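Local coordinates for Nitrate/nitrite binding protein NrtA (Synechocystis sp., PDB 2G29) that binds nitrate as the solute-binding protein of the NrtABCD ABC transporter, which takes up nitrate and probably also nitrite, at residues 79-84 with 109-114; 117-122 with 258-263; 277-282 with 298-303. One frame throughout, in Å; residues are numbered along the deposited sequence.

Contact 1 (79-84 with 109-114)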
loop_
_atom_site.group_PDB
_atom_site.type_symbol
_atom_site.label_atom_id
_atom_site.label_comp_id
_atom_site.label_asym_id
_atom_site.label_seq_id
_atom_site.Cartn_x
_atom_site.Cartn_y
_atom_site.Cartn_z
ATOM N N ASN A 79 -9.085 12.697 8.395
ATOM C CA ASN A 79 -9.119 13.834 7.489
ATOM C C ASN A 79 -9.964 13.593 6.248
ATOM O O ASN A 79 -10.547 14.528 5.713
ATOM C CB ASN A 79 -7.679 14.257 7.148
ATOM C CG ASN A 79 -7.019 14.987 8.303
ATOM O OD1 ASN A 79 -7.683 15.780 8.969
ATOM N ND2 ASN A 79 -5.721 14.730 8.558
ATOM N N LEU A 80 -10.053 12.348 5.789
ATOM C CA LEU A 80 -10.909 12.038 4.646
ATOM C C LEU A 80 -12.384 12.104 5.072
ATOM O O LEU A 80 -13.222 12.547 4.300
ATOM C CB LEU A 80 -10.579 10.648 4.084
ATOM C CG LEU A 80 -9.299 10.607 3.237
ATOM C CD1 LEU A 80 -8.886 9.159 3.076
ATOM C CD2 LEU A 80 -9.528 11.218 1.864
ATOM N N VAL A 81 -12.700 11.647 6.283
ATOM C CA VAL A 81 -14.085 11.721 6.767
ATOM C C VAL A 81 -14.482 13.213 6.896
ATOM O O VAL A 81 -15.599 13.615 6.546
ATOM C CB VAL A 81 -14.250 10.954 8.107
ATOM C CG1 VAL A 81 -15.600 11.256 8.717
ATOM C CG2 VAL A 81 -14.147 9.455 7.854
ATOM N N LEU A 82 -13.538 14.043 7.332
ATOM C CA LEU A 82 -13.821 15.464 7.412
ATOM C C LEU A 82 -14.050 16.145 6.048
ATOM O O LEU A 82 -15.022 16.933 5.890
ATOM C CB LEU A 82 -12.682 16.202 8.096
ATOM C CG LEU A 82 -12.599 16.215 9.602
ATOM C CD1 LEU A 82 -11.354 17.037 9.933
ATOM C CD2 LEU A 82 -13.865 16.802 10.253
ATOM N N GLY A 83 -13.146 15.907 5.091
ATOM C CA GLY A 83 -13.231 16.530 3.785
ATOM C C GLY A 83 -12.557 17.885 3.877
ATOM O O GLY A 83 -12.413 18.438 4.975
ATOM N N SER A 84 -12.158 18.433 2.746
ATOM C CA SER A 84 -11.482 19.723 2.773
ATOM C C SER A 84 -12.320 20.887 3.301
ATOM O O SER A 84 -11.779 21.781 3.940
ATOM C CB SER A 84 -10.923 20.058 1.388
ATOM O OG SER A 84 -11.956 20.237 0.456
ATOM N N ASP A 109 -17.004 4.751 12.589
ATOM C CA ASP A 109 -17.854 5.084 13.740
ATOM C C ASP A 109 -19.063 5.953 13.328
ATOM O O ASP A 109 -19.217 7.123 13.733
ATOM C CB ASP A 109 -17.051 5.818 14.815
ATOM C CG ASP A 109 -17.796 5.894 16.144
ATOM O OD1 ASP A 109 -17.409 6.717 16.987
ATOM O OD2 ASP A 109 -18.764 5.117 16.347
ATOM N N GLY A 110 -19.898 5.368 12.487
ATOM C CA GLY A 110 -21.117 6.010 12.039
ATOM C C GLY A 110 -21.062 7.098 10.999
ATOM O O GLY A 110 -22.034 7.833 10.832
ATOM N N LYS A 111 -19.945 7.199 10.275
ATOM C CA LYS A 111 -19.793 8.218 9.260
ATOM C C LYS A 111 -19.287 7.670 7.920
ATOM O O LYS A 111 -18.239 8.088 7.428
ATOM C CB LYS A 111 -18.842 9.319 9.752
ATOM C CG LYS A 111 -19.343 10.032 11.030
ATOM C CD LYS A 111 -18.309 11.023 11.565
ATOM C CE LYS A 111 -18.700 11.572 12.951
ATOM N NZ LYS A 111 -17.532 12.168 13.683
ATOM N N PRO A 112 -20.027 6.726 7.322
ATOM C CA PRO A 112 -19.591 6.177 6.027
ATOM C C PRO A 112 -19.455 7.365 5.071
ATOM O O PRO A 112 -20.365 8.214 4.983
ATOM C CB PRO A 112 -20.722 5.225 5.640
ATOM C CG PRO A 112 -21.979 5.831 6.439
ATOM C CD PRO A 112 -21.320 6.153 7.757
ATOM N N THR A 113 -18.332 7.419 4.347
ATOM C CA THR A 113 -18.005 8.549 3.461
ATOM C C THR A 113 -17.600 7.904 2.134
ATOM O O THR A 113 -16.583 7.221 2.046
ATOM C CB THR A 113 -16.839 9.346 4.121
ATOM O OG1 THR A 113 -17.247 9.782 5.440
ATOM C CG2 THR A 113 -16.440 10.549 3.268
ATOM N N PRO A 114 -18.367 8.157 1.075
ATOM C CA PRO A 114 -18.001 7.491 -0.184
ATOM C C PRO A 114 -16.729 7.941 -0.840
ATOM O O PRO A 114 -16.404 9.139 -0.851
ATOM C CB PRO A 114 -19.256 7.635 -1.045
ATOM C CG PRO A 114 -19.892 8.961 -0.507
ATOM C CD PRO A 114 -19.599 8.958 0.986
HETATM O O HOH W 1 -18.047 12.305 6.113
#
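L80 meets the loop 109-114 through its backbone: the methyl CG2 of T113 rests 3.9 Å from L80 O. R245 NH1 also binds this oxygen, which lies in the last turn of helix 73-82, where the arginine's positive charge probably offsets the partial negative charge of the carbonyls at the helix's C-terminal end. At V81 the side chain takes over. Its CG1, set opposite the backbone nitrogen (chi1 169°), lies against the aliphatic part of K111, 3.9 Å from K111 CB and equally near K111 CD; the extended lysine crosses the valine at roughly a right angle. The other branch, V81 CG2, comes within 3.9 Å of T113 OG1. Helix 73-82 begins at the nitrate-binding W73, and in the first α/β lobe of this periplasmic binding protein fold the contact joins that helix to the loop leading into edge strand 115-120.

A water links the backbone oxygen of V81 to the side-chain hydroxyl of T113, donating to V81 O at 2.8 Å and to T113 OG1 at 2.7 Å. The same hydroxyl donates to K111 O within its own loop (OG1 to O 2.8 Å), approaching from 36° above the carbonyl plane. Donating to K111 O and accepting from the water, T113 OG1 has its rotation fixed by these two bonds.

Contact 2 (117-122 with 258-263)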
loop_
_atom_site.group_PDB
_atom_site.type_symbol
_atom_site.label_atom_id
_atom_site.label_comp_id
_atom_site.label_asym_id
_atom_site.label_seq_id
_atom_site.Cartn_x
_atom_site.Cartn_y
_atom_site.Cartn_z
ATOM N N ILE A 117 -11.438 4.820 -6.111
ATOM C CA ILE A 117 -10.028 4.538 -6.350
ATOM C C ILE A 117 -9.842 4.896 -7.834
ATOM O O ILE A 117 -10.493 4.343 -8.737
ATOM C CB ILE A 117 -9.670 3.074 -6.076
ATOM C CG1 ILE A 117 -9.635 2.845 -4.573
ATOM C CG2 ILE A 117 -8.322 2.732 -6.750
ATOM C CD1 ILE A 117 -9.372 1.347 -4.232
ATOM N N LEU A 118 -8.945 5.851 -8.062
ATOM C CA LEU A 118 -8.663 6.340 -9.429
ATOM C C LEU A 118 -7.490 5.636 -10.083
ATOM O O LEU A 118 -7.420 5.569 -11.311
ATOM C CB LEU A 118 -8.372 7.837 -9.412
ATOM C CG LEU A 118 -9.487 8.681 -8.779
ATOM C CD1 LEU A 118 -9.050 10.162 -8.833
ATOM C CD2 LEU A 118 -10.809 8.462 -9.469
ATOM N N ALA A 119 -6.578 5.106 -9.276
ATOM C CA ALA A 119 -5.416 4.404 -9.789
ATOM C C ALA A 119 -4.795 3.589 -8.673
ATOM O O ALA A 119 -5.065 3.828 -7.476
ATOM C CB ALA A 119 -4.390 5.416 -10.292
ATOM N N ARG A 120 -3.940 2.659 -9.051
ATOM C CA ARG A 120 -3.152 1.918 -8.055
ATOM C C ARG A 120 -1.839 2.716 -8.096
ATOM O O ARG A 120 -1.278 2.928 -9.182
ATOM C CB ARG A 120 -2.882 0.459 -8.484
ATOM C CG ARG A 120 -2.327 -0.437 -7.372
ATOM C CD ARG A 120 -3.446 -0.778 -6.380
ATOM N NE ARG A 120 -4.463 -1.566 -7.079
ATOM C CZ ARG A 120 -5.769 -1.619 -6.775
ATOM N NH1 ARG A 120 -6.278 -0.943 -5.734
ATOM N NH2 ARG A 120 -6.611 -2.277 -7.579
ATOM N N LEU A 121 -1.362 3.202 -6.955
ATOM C CA LEU A 121 -0.100 3.941 -6.950
ATOM C C LEU A 121 1.116 3.036 -7.183
ATOM O O LEU A 121 2.079 3.442 -7.851
ATOM C CB LEU A 121 0.057 4.721 -5.632
ATOM C CG LEU A 121 -0.712 6.041 -5.594
ATOM C CD1 LEU A 121 -0.598 6.672 -4.231
ATOM C CD2 LEU A 121 -0.140 7.011 -6.647
ATOM N N ASN A 122 1.087 1.806 -6.685
ATOM C CA ASN A 122 2.209 0.891 -6.827
ATOM C C ASN A 122 1.847 -0.545 -6.553
ATOM O O ASN A 122 0.800 -0.829 -5.981
ATOM C CB ASN A 122 3.319 1.227 -5.809
ATOM C CG ASN A 122 2.967 0.759 -4.392
ATOM O OD1 ASN A 122 1.956 1.182 -3.822
ATOM N ND2 ASN A 122 3.775 -0.150 -3.847
ATOM N N ALA A 258 -7.620 15.799 -14.457
ATOM C CA ALA A 258 -6.349 16.495 -14.487
ATOM C C ALA A 258 -5.385 15.947 -13.427
ATOM O O ALA A 258 -4.205 15.709 -13.717
ATOM C CB ALA A 258 -6.579 18.002 -14.310
ATOM N N LEU A 259 -5.883 15.713 -12.210
ATOM C CA LEU A 259 -5.032 15.144 -11.150
ATOM C C LEU A 259 -4.549 13.748 -11.557
ATOM O O LEU A 259 -3.379 13.402 -11.334
ATOM C CB LEU A 259 -5.791 15.006 -9.826
ATOM C CG LEU A 259 -6.118 16.242 -9.018
ATOM C CD1 LEU A 259 -6.866 15.761 -7.767
ATOM C CD2 LEU A 259 -4.832 16.994 -8.635
ATOM N N LEU A 260 -5.453 12.926 -12.113
ATOM C CA LEU A 260 -5.112 11.574 -12.511
ATOM C C LEU A 260 -4.032 11.563 -13.569
ATOM O O LEU A 260 -3.110 10.799 -13.486
ATOM C CB LEU A 260 -6.352 10.823 -13.006
ATOM C CG LEU A 260 -6.707 9.460 -12.418
ATOM C CD1 LEU A 260 -7.696 8.791 -13.359
ATOM C CD2 LEU A 260 -5.478 8.576 -12.133
ATOM N N MET A 261 -4.158 12.428 -14.579
ATOM C CA MET A 261 -3.134 12.459 -15.618
ATOM C C MET A 261 -1.798 12.916 -15.019
ATOM O O MET A 261 -0.757 12.375 -15.386
ATOM C CB MET A 261 -3.556 13.391 -16.757
ATOM C CG MET A 261 -4.783 12.848 -17.506
ATOM S SD MET A 261 -5.217 13.803 -19.018
ATOM C CE MET A 261 -5.689 15.194 -18.310
ATOM N N ALA A 262 -1.822 13.883 -14.109
ATOM C CA ALA A 262 -0.585 14.335 -13.475
ATOM C C ALA A 262 0.047 13.191 -12.691
ATOM O O ALA A 262 1.263 12.983 -12.760
ATOM C CB ALA A 262 -0.859 15.494 -12.554
ATOM N N VAL A 263 -0.780 12.431 -11.968
ATOM C CA VAL A 263 -0.242 11.297 -11.202
ATOM C C VAL A 263 0.330 10.199 -12.126
ATOM O O VAL A 263 1.357 9.602 -11.838
ATOM C CB VAL A 263 -1.338 10.714 -10.267
ATOM C CG1 VAL A 263 -0.901 9.360 -9.672
ATOM C CG2 VAL A 263 -1.591 11.701 -9.102
#
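L260 of helix 253-271 has more of its surface covered by the strand segment than any other residue of 258-263, and it touches both L118 and A119. The setting is helix-on-sheet packing in the first lobe: strand 115-120 is the outermost of a mixed five-stranded sheet whose 2-1-3-5-4 order, with one reversed strand, is characteristic of class II periplasmic binding proteins. L260 CG lies 3.8 Å from L118 CB, while both methyls of the leucine's fork rest against one carbonyl oxygen, L260 CD2 standing 3.7 Å and L260 CD1 3.8 Å from L118 O. That oxygen is buried with no polar partner in the model, so two methyls cover an unsatisfied acceptor. L260 CD2 also meets A119 CB at 3.8 Å. The leucine pays for this fit in its first torsion: chi1 of -128° is close to eclipsed, a sign of strain. An alanine here would remove the whole fork and would probably open a gap beside A119 CB and the buried oxygen of L118. L366 and W367 of helix 364-373 also pack on L118 and A119 respectively.

One turn later V263 faces L121, and the backbones have drawn apart, the CA atoms of L121 and V263 being 8.5 Å from each other against 7.0 Å for those of L118 and L260. Farther along the same helix, Q267 NE2 binds both R120 O and L121 O, tying the end of the strand to it by polar contacts. L121 lies about 4 Å, side chain to side chain, from the nitrate-binding K240. V263 CG1, placed opposite its backbone nitrogen (chi1 168°), meets L121 CD2 at 3.9 Å, the two side chains crossing nearly perpendicularly.

Contact 3 (277-282 with 298-303)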
loop_
_atom_site.group_PDB
_atom_site.type_symbol
_atom_site.label_atom_id
_atom_site.label_comp_id
_atom_site.label_asym_id
_atom_site.label_seq_id
_atom_site.Cartn_x
_atom_site.Cartn_y
_atom_site.Cartn_z
ATOM N N GLU A 277 17.632 7.987 -8.552
ATOM C CA GLU A 277 18.498 8.768 -7.676
ATOM C C GLU A 277 17.825 10.089 -7.308
ATOM O O GLU A 277 17.698 10.465 -6.131
ATOM C CB GLU A 277 19.834 9.008 -8.388
ATOM C CG GLU A 277 20.553 7.719 -8.770
ATOM C CD GLU A 277 21.562 7.884 -9.886
ATOM O OE1 GLU A 277 21.165 8.207 -11.043
ATOM O OE2 GLU A 277 22.770 7.681 -9.612
ATOM N N GLU A 278 17.389 10.820 -8.330
ATOM C CA GLU A 278 16.734 12.080 -8.107
ATOM C C GLU A 278 15.465 11.914 -7.272
ATOM O O GLU A 278 15.218 12.704 -6.367
ATOM C CB GLU A 278 16.419 12.758 -9.443
ATOM C CG GLU A 278 15.986 14.183 -9.243
ATOM C CD GLU A 278 15.545 14.887 -10.535
ATOM O OE1 GLU A 278 15.784 14.355 -11.632
ATOM O OE2 GLU A 278 14.968 15.971 -10.403
ATOM N N MET A 279 14.683 10.879 -7.556
ATOM C CA MET A 279 13.462 10.640 -6.786
ATOM C C MET A 279 13.782 10.527 -5.304
ATOM O O MET A 279 13.154 11.158 -4.482
ATOM C CB MET A 279 12.802 9.346 -7.260
ATOM C CG MET A 279 11.483 9.063 -6.567
ATOM S SD MET A 279 10.750 7.508 -7.054
ATOM C CE MET A 279 11.718 6.382 -6.049
ATOM N N CYS A 280 14.775 9.717 -4.980
ATOM C CA CYS A 280 15.144 9.500 -3.603
ATOM C C CYS A 280 15.772 10.729 -2.951
ATOM O O CYS A 280 15.613 10.941 -1.742
ATOM C CB CYS A 280 16.039 8.271 -3.501
ATOM S SG CYS A 280 15.101 6.727 -3.884
ATOM N N GLN A 281 16.509 11.534 -3.718
ATOM C CA GLN A 281 17.043 12.775 -3.122
ATOM C C GLN A 281 15.876 13.673 -2.699
ATOM O O GLN A 281 15.897 14.297 -1.641
ATOM C CB GLN A 281 17.876 13.562 -4.116
ATOM C CG GLN A 281 19.158 12.888 -4.507
ATOM C CD GLN A 281 19.883 13.721 -5.551
ATOM O OE1 GLN A 281 19.263 14.211 -6.494
ATOM N NE2 GLN A 281 21.191 13.894 -5.381
ATOM N N ILE A 282 14.855 13.739 -3.554
ATOM C CA ILE A 282 13.672 14.531 -3.276
ATOM C C ILE A 282 12.944 13.981 -2.056
ATOM O O ILE A 282 12.665 14.728 -1.126
ATOM C CB ILE A 282 12.724 14.543 -4.500
ATOM C CG1 ILE A 282 13.355 15.330 -5.661
ATOM C CG2 ILE A 282 11.401 15.221 -4.142
ATOM C CD1 ILE A 282 12.602 15.167 -7.007
ATOM N N ASP A 298 18.690 2.105 -2.063
ATOM C CA ASP A 298 18.916 0.725 -2.469
ATOM C C ASP A 298 17.642 -0.041 -2.829
ATOM O O ASP A 298 17.606 -0.723 -3.849
ATOM C CB ASP A 298 19.702 -0.037 -1.409
ATOM C CG ASP A 298 21.168 0.371 -1.380
ATOM O OD1 ASP A 298 21.627 1.039 -2.344
ATOM O OD2 ASP A 298 21.863 0.018 -0.403
ATOM N N ARG A 299 16.591 0.093 -2.012
ATOM C CA ARG A 299 15.382 -0.646 -2.317
ATOM C C ARG A 299 14.700 -0.134 -3.575
ATOM O O ARG A 299 14.051 -0.896 -4.292
ATOM C CB ARG A 299 14.419 -0.612 -1.115
ATOM C CG ARG A 299 15.018 -1.171 0.174
ATOM C CD ARG A 299 15.458 -2.612 0.025
ATOM N NE ARG A 299 16.037 -3.185 1.240
ATOM C CZ ARG A 299 15.360 -3.695 2.256
ATOM N NH1 ARG A 299 14.033 -3.703 2.247
ATOM N NH2 ARG A 299 16.026 -4.254 3.269
ATOM N N SER A 300 14.814 1.166 -3.843
ATOM C CA SER A 300 14.261 1.797 -5.041
ATOM C C SER A 300 14.997 1.355 -6.326
ATOM O O SER A 300 14.588 1.709 -7.443
ATOM C CB SER A 300 14.305 3.317 -4.886
ATOM O OG SER A 300 13.318 3.742 -3.945
ATOM N N LYS A 301 16.065 0.577 -6.146
ATOM C CA LYS A 301 16.853 0.001 -7.255
ATOM C C LYS A 301 16.808 -1.522 -7.195
ATOM O O LYS A 301 17.507 -2.204 -7.951
ATOM C CB LYS A 301 18.308 0.439 -7.180
ATOM C CG LYS A 301 18.560 1.872 -7.506
ATOM C CD LYS A 301 18.215 2.162 -8.940
ATOM C CE LYS A 301 19.173 3.175 -9.546
ATOM N NZ LYS A 301 18.737 3.464 -10.933
ATOM N N GLY A 302 16.008 -2.073 -6.281
ATOM C CA GLY A 302 15.906 -3.526 -6.196
ATOM C C GLY A 302 17.103 -4.211 -5.554
ATOM O O GLY A 302 17.340 -5.404 -5.770
ATOM N N ILE A 303 17.862 -3.465 -4.758
ATOM C CA ILE A 303 19.026 -4.017 -4.063
ATOM C C ILE A 303 18.564 -4.326 -2.645
ATOM O O ILE A 303 18.210 -3.399 -1.895
ATOM C CB ILE A 303 20.187 -3.024 -4.014
ATOM C CG1 ILE A 303 20.601 -2.685 -5.438
ATOM C CG2 ILE A 303 21.343 -3.616 -3.198
ATOM C CD1 ILE A 303 21.598 -1.549 -5.507
#
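D298 O is gripped by two amides, K301 N at 3.1 Å and I303 N at 2.9 Å, which reach it from opposite faces of its plane and curl the chain into the turn that presents S300 to C280 and M279. With G302 N bonded to R299 O at 3.0 Å and G302 at phi 75°, the bonds follow the Schellman pattern.

S300 is the hub on this side. Its OG lies 3.5 Å from C280 SG, and its CB 3.6 Å from the same sulfur, a packing contact in which the serine lies alongside the thiol with both its side-chain atoms. Separately, the hydroxyl has a weak hydrogen bond to I296 O.

In the two-lobed binding-protein fold the turn lies between the lobes' helices: S300 touches T43 and M279 packs on helix 46-53, whereas R299 packs on helix 214-221 and makes a salt bridge with E212, next to the nitrate-binding G211. Lysine amines hold the backbone nearby, K276 NZ at S300 O and K301 NZ at A273 O. M279 runs extended to SD and then bends (chi3 80°), which swings its methyl CE round to cover S300 OG from 3.7 Å.

The three contacts follow one another in series along the chain; none nests in or crosses another. Contact 1 closes a short loop of 24 residues that carries strand 91-95 and helix 97-104. Its second segment leads into strand 115-120, where contact 2 opens almost at once. Contact 2 closes the long excursion of 135 residues that builds the entire second sheet, and ties the returning helix 253-271 to the edge of the first. That helix is followed by helix 276-284, from which contact 3 closes a loop of 15 residues. Contacts 1 and 3 lie on opposite sides of the chain's centre, their centres 34 Å apart, with contact 2 21 Å from each.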